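Local coordinates for protein succinate-semialdehyde dehydrogenase (Synechococcus sp., PDB 4ITA) that oxidises succinic semialdehyde to succinate with a nicotinamide cofactor, binding NADPH in a Rossmann-type domain of the aldehyde dehydrogenase fold, at residues D63-A68 and K77-A82; E69-E74 and F134-V139. One frame throughout, in Å; residues are numbered along the deposited sequence.

Interaction 1 (D63-A68 and K77-A82); sequences DTSKFA and KTHQSA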
loop_
_atom_site.group_PDB
_atom_site.type_symbol
_atom_site.label_atom_id
_atom_site.label_comp_id
_atom_site.label_asym_id
_atom_site.label_seq_id
_atom_site.Cartn_x
_atom_site.Cartn_y
_atom_site.Cartn_z
ATOM N N ASP A 63 13.493 -13.082 -30.302
ATOM C CA ASP A 63 12.595 -12.485 -31.284
ATOM C C ASP A 63 12.367 -10.993 -31.037
ATOM O O ASP A 63 11.290 -10.466 -31.319
ATOM C CB ASP A 63 11.264 -13.258 -31.336
ATOM C CG ASP A 63 11.433 -14.699 -31.830
ATOM O OD1 ASP A 63 12.268 -14.927 -32.716
ATOM O OD2 ASP A 63 10.728 -15.600 -31.329
ATOM N N THR A 64 13.401 -10.319 -30.548
ATOM C CA THR A 64 13.308 -8.912 -30.179
ATOM C C THR A 64 12.787 -8.029 -31.317
ATOM O O THR A 64 11.932 -7.170 -31.104
ATOM C CB THR A 64 14.663 -8.381 -29.617
ATOM O OG1 THR A 64 14.464 -7.139 -28.940
ATOM C CG2 THR A 64 15.697 -8.190 -30.710
ATOM N N SER A 65 13.269 -8.258 -32.531
ATOM C CA SER A 65 12.899 -7.416 -33.653
ATOM C C SER A 65 11.437 -7.595 -34.028
ATOM O O SER A 65 10.739 -6.624 -34.335
ATOM C CB SER A 65 13.791 -7.728 -34.848
ATOM O OG SER A 65 13.568 -6.784 -35.873
ATOM N N LYS A 66 10.964 -8.835 -33.990
ATOM C CA LYS A 66 9.570 -9.121 -34.282
ATOM C C LYS A 66 8.632 -8.482 -33.257
ATOM O O LYS A 66 7.631 -7.856 -33.615
ATOM C CB LYS A 66 9.331 -10.637 -34.338
ATOM C CG LYS A 66 7.856 -11.021 -34.435
ATOM C CD LYS A 66 7.665 -12.513 -34.708
ATOM C CE LYS A 66 7.516 -13.319 -33.425
ATOM N NZ LYS A 66 7.156 -14.743 -33.705
ATOM N N PHE A 67 8.954 -8.631 -31.977
ATOM C CA PHE A 67 8.124 -8.024 -30.950
ATOM C C PHE A 67 8.169 -6.508 -31.070
ATOM O O PHE A 67 7.153 -5.837 -30.917
ATOM C CB PHE A 67 8.548 -8.477 -29.556
ATOM C CG PHE A 67 8.369 -9.949 -29.328
ATOM C CD1 PHE A 67 7.184 -10.579 -29.688
ATOM C CD2 PHE A 67 9.396 -10.706 -28.782
ATOM C CE1 PHE A 67 7.018 -11.946 -29.489
ATOM C CE2 PHE A 67 9.244 -12.068 -28.585
ATOM C CZ PHE A 67 8.054 -12.690 -28.941
ATOM N N ALA A 68 9.352 -5.977 -31.362
ATOM C CA ALA A 68 9.502 -4.538 -31.539
ATOM C C ALA A 68 8.624 -4.017 -32.672
ATOM O O ALA A 68 8.051 -2.933 -32.572
ATOM C CB ALA A 68 10.960 -4.192 -31.785
ATOM N N LYS A 77 6.385 4.113 -31.379
ATOM C CA LYS A 77 7.756 4.327 -30.911
ATOM C C LYS A 77 8.741 3.760 -31.939
ATOM O O LYS A 77 8.386 2.863 -32.707
ATOM C CB LYS A 77 7.988 3.710 -29.525
ATOM C CG LYS A 77 8.209 2.208 -29.520
ATOM C CD LYS A 77 8.274 1.667 -28.093
ATOM C CE LYS A 77 9.590 2.008 -27.447
ATOM N NZ LYS A 77 9.481 2.073 -25.955
ATOM N N THR A 78 9.965 4.281 -31.975
ATOM C CA THR A 78 10.910 3.799 -32.976
ATOM C C THR A 78 11.171 2.308 -32.794
ATOM O O THR A 78 11.169 1.788 -31.668
ATOM C CB THR A 78 12.256 4.537 -32.938
ATOM O OG1 THR A 78 12.918 4.268 -31.695
ATOM C CG2 THR A 78 12.057 6.038 -33.116
ATOM N N HIS A 79 11.378 1.615 -33.906
ATOM C CA HIS A 79 11.667 0.191 -33.866
ATOM C C HIS A 79 12.916 -0.081 -33.027
ATOM O O HIS A 79 12.968 -1.051 -32.262
ATOM C CB HIS A 79 11.833 -0.344 -35.287
ATOM C CG HIS A 79 12.010 -1.828 -35.362
ATOM N ND1 HIS A 79 13.160 -2.413 -35.837
ATOM C CD2 HIS A 79 11.179 -2.841 -35.022
ATOM C CE1 HIS A 79 13.034 -3.730 -35.789
ATOM N NE2 HIS A 79 11.840 -4.014 -35.304
ATOM N N GLN A 80 13.916 0.784 -33.140
ATOM C CA GLN A 80 15.135 0.611 -32.366
ATOM C C GLN A 80 14.891 0.724 -30.862
ATOM O O GLN A 80 15.434 -0.062 -30.085
ATOM C CB GLN A 80 16.224 1.584 -32.829
ATOM C CG GLN A 80 16.717 1.309 -34.248
ATOM C CD GLN A 80 17.229 -0.115 -34.443
ATOM O OE1 GLN A 80 16.817 -0.815 -35.370
ATOM N NE2 GLN A 80 18.137 -0.544 -33.577
ATOM N N SER A 81 14.078 1.689 -30.445
ATOM C CA SER A 81 13.766 1.814 -29.019
ATOM C C SER A 81 12.860 0.670 -28.553
ATOM O O SER A 81 12.919 0.267 -27.393
ATOM C CB SER A 81 13.161 3.181 -28.671
ATOM O OG SER A 81 11.896 3.379 -29.263
ATOM N N ALA A 82 12.037 0.140 -29.457
ATOM C CA ALA A 82 11.196 -1.015 -29.133
ATOM C C ALA A 82 12.028 -2.291 -28.967
ATOM O O ALA A 82 11.701 -3.145 -28.141
ATOM C CB ALA A 82 10.088 -1.201 -30.169
#
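H79 and S65 are joined by a hydrogen bond from side chain to backbone, made between two helical segments. NE2 of H79 donates to O of S65 over 3.0 Å, with a nearly straight N-H...O angle of 164°. The carbonyl oxygen sits at the edge of the imidazole, close to the ring plane, where the N-H points. The H79 side chain is extended, chi1 -175° setting CG opposite the backbone N, which carries the ring across from the first turn of helix 79-103 to helix 64-75. OG of S65 comes to 3.1 Å from CE1 of H79, a small polar group that fits beside the ring carbon.

The apolar part of the contact is built from alanines. A68 points its methyl toward the other helix, and its CB meets CB of A82 at 3.5 Å; the CA atoms of A68 and A82 are only 4.6 Å apart. Side chains this short are what let two helices come so near. The CB of A68 also touches the imidazole, 3.5 Å from CD2 of H79, and its methyl reaches I83 further along helix 79-103.

T72 and M297 pack against H79, while T64 extends the helix interface onto I83, A86 and E87. A leucine here in place of H79 would probably leave O of S65 without its side-chain donor and take away the flat ring that lies against the A68 methyl. The contact ties the start of helix 64-75 to the first turn of helix 79-103: methyl packing sets the spacing, and donation from NE2 requires a proton on that nitrogen, which a neutral or a protonated imidazole could both carry, so the bond alone would not settle the charge of the ring.

Interaction 2 (E69-E74 and F134-V139); sequences EIMTTE and FPFWQV. With EDO (1,2-ethanediol), chain R.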
loop_
_atom_site.group_PDB
_atom_site.type_symbol
_atom_site.label_atom_id
_atom_site.label_comp_id
_atom_site.label_asym_id
_atom_site.label_seq_id
_atom_site.Cartn_x
_atom_site.Cartn_y
_atom_site.Cartn_z
ATOM N N GLU A 69 8.502 -4.790 -33.747
ATOM C CA GLU A 69 7.680 -4.368 -34.878
ATOM C C GLU A 69 6.221 -4.244 -34.474
ATOM O O GLU A 69 5.499 -3.360 -34.953
ATOM C CB GLU A 69 7.824 -5.336 -36.057
ATOM C CG GLU A 69 7.104 -4.873 -37.313
ATOM C CD GLU A 69 7.374 -5.766 -38.510
ATOM O OE1 GLU A 69 7.803 -6.921 -38.310
ATOM O OE2 GLU A 69 7.156 -5.306 -39.650
ATOM N N ILE A 70 5.772 -5.122 -33.579
ATOM C CA ILE A 70 4.391 -5.046 -33.107
ATOM C C ILE A 70 4.191 -3.736 -32.348
ATOM O O ILE A 70 3.209 -3.026 -32.586
ATOM C CB ILE A 70 4.010 -6.231 -32.197
ATOM C CG1 ILE A 70 4.231 -7.567 -32.913
ATOM C CG2 ILE A 70 2.559 -6.111 -31.753
ATOM C CD1 ILE A 70 4.038 -8.766 -31.998
ATOM N N MET A 71 5.125 -3.421 -31.448
ATOM C CA MET A 71 5.061 -2.184 -30.660
ATOM C C MET A 71 5.021 -0.958 -31.565
ATOM O O MET A 71 4.165 -0.083 -31.415
ATOM C CB MET A 71 6.251 -2.070 -29.695
ATOM C CG MET A 71 6.352 -3.175 -28.629
ATOM S SD MET A 71 7.688 -2.913 -27.416
ATOM C CE MET A 71 8.602 -4.462 -27.572
ATOM N N THR A 72 5.961 -0.884 -32.499
ATOM C CA THR A 72 6.040 0.247 -33.420
ATOM C C THR A 72 4.776 0.395 -34.259
ATOM O O THR A 72 4.262 1.499 -34.424
ATOM C CB THR A 72 7.272 0.107 -34.324
ATOM O OG1 THR A 72 8.447 0.126 -33.506
ATOM C CG2 THR A 72 7.341 1.239 -35.344
ATOM N N THR A 73 4.264 -0.718 -34.773
ATOM C CA THR A 73 3.059 -0.681 -35.584
ATOM C C THR A 73 1.868 -0.139 -34.802
ATOM O O THR A 73 1.094 0.669 -35.314
ATOM C CB THR A 73 2.715 -2.082 -36.109
ATOM O OG1 THR A 73 3.777 -2.535 -36.955
ATOM C CG2 THR A 73 1.404 -2.075 -36.887
ATOM N N GLU A 74 1.713 -0.584 -33.558
ATOM C CA GLU A 74 0.540 -0.195 -32.781
ATOM C C GLU A 74 0.623 1.190 -32.154
ATOM O O GLU A 74 -0.380 1.895 -32.093
ATOM C CB GLU A 74 0.223 -1.228 -31.695
ATOM C CG GLU A 74 -0.196 -2.585 -32.238
ATOM C CD GLU A 74 -0.943 -3.416 -31.217
ATOM O OE1 GLU A 74 -0.367 -3.700 -30.139
ATOM O OE2 GLU A 74 -2.107 -3.781 -31.500
ATOM N N PHE A 134 4.825 1.983 -22.918
ATOM C CA PHE A 134 5.853 0.944 -22.897
ATOM C C PHE A 134 5.094 -0.363 -22.806
ATOM O O PHE A 134 4.993 -0.965 -21.734
ATOM C CB PHE A 134 6.817 1.117 -21.717
ATOM C CG PHE A 134 7.680 2.347 -21.817
ATOM C CD1 PHE A 134 7.317 3.522 -21.177
ATOM C CD2 PHE A 134 8.852 2.326 -22.554
ATOM C CE1 PHE A 134 8.116 4.661 -21.269
ATOM C CE2 PHE A 134 9.658 3.463 -22.652
ATOM C CZ PHE A 134 9.283 4.628 -22.009
ATOM N N PRO A 135 4.528 -0.796 -23.938
ATOM C CA PRO A 135 3.504 -1.844 -23.915
ATOM C C PRO A 135 4.024 -3.234 -23.561
ATOM O O PRO A 135 3.215 -4.091 -23.205
ATOM C CB PRO A 135 2.933 -1.804 -25.337
ATOM C CG PRO A 135 4.075 -1.305 -26.178
ATOM C CD PRO A 135 4.822 -0.326 -25.306
ATOM N N PHE A 136 5.336 -3.461 -23.662
ATOM C CA PHE A 136 5.941 -4.707 -23.183
ATOM C C PHE A 136 6.570 -4.515 -21.806
ATOM O O PHE A 136 6.265 -5.254 -20.868
ATOM C CB PHE A 136 7.010 -5.215 -24.164
ATOM C CG PHE A 136 6.478 -6.123 -25.245
ATOM C CD1 PHE A 136 5.486 -5.686 -26.114
ATOM C CD2 PHE A 136 6.995 -7.400 -25.414
ATOM C CE1 PHE A 136 5.008 -6.516 -27.122
ATOM C CE2 PHE A 136 6.524 -8.235 -26.419
ATOM C CZ PHE A 136 5.527 -7.793 -27.269
ATOM N N TRP A 137 7.445 -3.522 -21.685
ATOM C CA TRP A 137 8.212 -3.322 -20.460
ATOM C C TRP A 137 7.344 -3.154 -19.219
ATOM O O TRP A 137 7.609 -3.774 -18.202
ATOM C CB TRP A 137 9.190 -2.144 -20.620
ATOM C CG TRP A 137 9.660 -1.534 -19.329
ATOM C CD1 TRP A 137 9.350 -0.293 -18.852
ATOM C CD2 TRP A 137 10.519 -2.137 -18.358
ATOM N NE1 TRP A 137 9.962 -0.089 -17.640
ATOM C CE2 TRP A 137 10.688 -1.206 -17.314
ATOM C CE3 TRP A 137 11.169 -3.373 -18.271
ATOM C CZ2 TRP A 137 11.476 -1.474 -16.193
ATOM C CZ3 TRP A 137 11.950 -3.639 -17.154
ATOM C CH2 TRP A 137 12.091 -2.697 -16.131
ATOM N N GLN A 138 6.304 -2.332 -19.283
ATOM C CA GLN A 138 5.509 -2.129 -18.073
ATOM C C GLN A 138 4.782 -3.401 -17.664
ATOM O O GLN A 138 4.561 -3.646 -16.472
ATOM C CB GLN A 138 4.502 -1.000 -18.246
ATOM C CG GLN A 138 5.062 0.285 -18.822
ATOM C CD GLN A 138 5.707 1.143 -17.773
ATOM O OE1 GLN A 138 5.734 0.776 -16.604
ATOM N NE2 GLN A 138 6.219 2.303 -18.172
ATOM N N VAL A 139 4.401 -4.211 -18.643
ATOM C CA VAL A 139 3.765 -5.486 -18.343
ATOM C C VAL A 139 4.750 -6.433 -17.654
ATOM O O VAL A 139 4.442 -6.993 -16.600
ATOM C CB VAL A 139 3.163 -6.146 -19.597
ATOM C CG1 VAL A 139 2.604 -7.520 -19.254
ATOM C CG2 VAL A 139 2.068 -5.255 -20.202
HETATM C C1 EDO R . 10.284 3.891 -18.499
HETATM O O1 EDO R . 11.461 3.313 -17.929
HETATM C C2 EDO R . 9.253 4.107 -17.398
HETATM O O2 EDO R . 8.851 2.840 -16.854
#
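M71 reaches from helix 64-75 over a face of the F136 ring, a Met-aromatic contact that joins this helix to the turn leading into helix 137-149 in the cofactor-binding part of the aldehyde dehydrogenase fold. The terminal methyl sits most nearly above the ring: CE of M71 is 3.8 Å from the ring centroid and 23° off the normal, a CH-pi contact displaced toward the rim, with CG of F136 as its nearest atom. The sulfur stands more obliquely, SD of M71 being 4.5 Å from the same centroid. CG of M71 is anti to the carbonyl carbon (chi1 -62°), which sends the chain out from the helix, and a bend about the CG-SD bond (chi3 -125°) turns the methyl onto the phenyl face. An unbranched, flexible thioether suits this place because it can follow the ring.

P135 meets the same chain nearer its root, at CG, which lies against F136 as well. CG of P135 is 3.8 Å from CG of M71, and the two side chains cross obliquely. A proline offers a compact apolar surface here, while its carbonyl oxygen accepts a bond from H157. E85 of helix 79-103 receives the backbone N-H groups of F136 and W137 on OE2 and also touches M71, so one carboxylate oxygen holds the two backbone N-H groups of the turn that carries the ring.

Away from M71, Q138 touches the bound NADPH, and a molecule of 1,2-ethanediol, probably from the crystallisation liquor, rests over a face of the F134 ring. O2 of the diol lies at the edge of the W137 indole, where NE1 of W137 donates to it over 3.2 Å; NE2 of Q138 adds a weak bond to that same O2 at 3.0 Å.

How the interactions relate
Both interactions use helix 64-75, at successive turns: interaction 1 lies partly buried where the helix packs on 79-103, whereas interaction 2 is wholly buried and closer to the centre of the chain. Their chemistry follows this difference. The more outward contact combines a directed side-chain-to-backbone hydrogen bond with short methyls; the inner one has no hydrogen bond between its segments and relies on sulfur, methyl and ring surfaces near the cofactor pocket. They meet directly, since OG1 of T72 probably hydrogen-bonds O of K77 at 2.9 Å, and CE of M71 packs 3.4 Å from O of A82. E85 links them further, pairing with K77 as well as the 134-139 backbone.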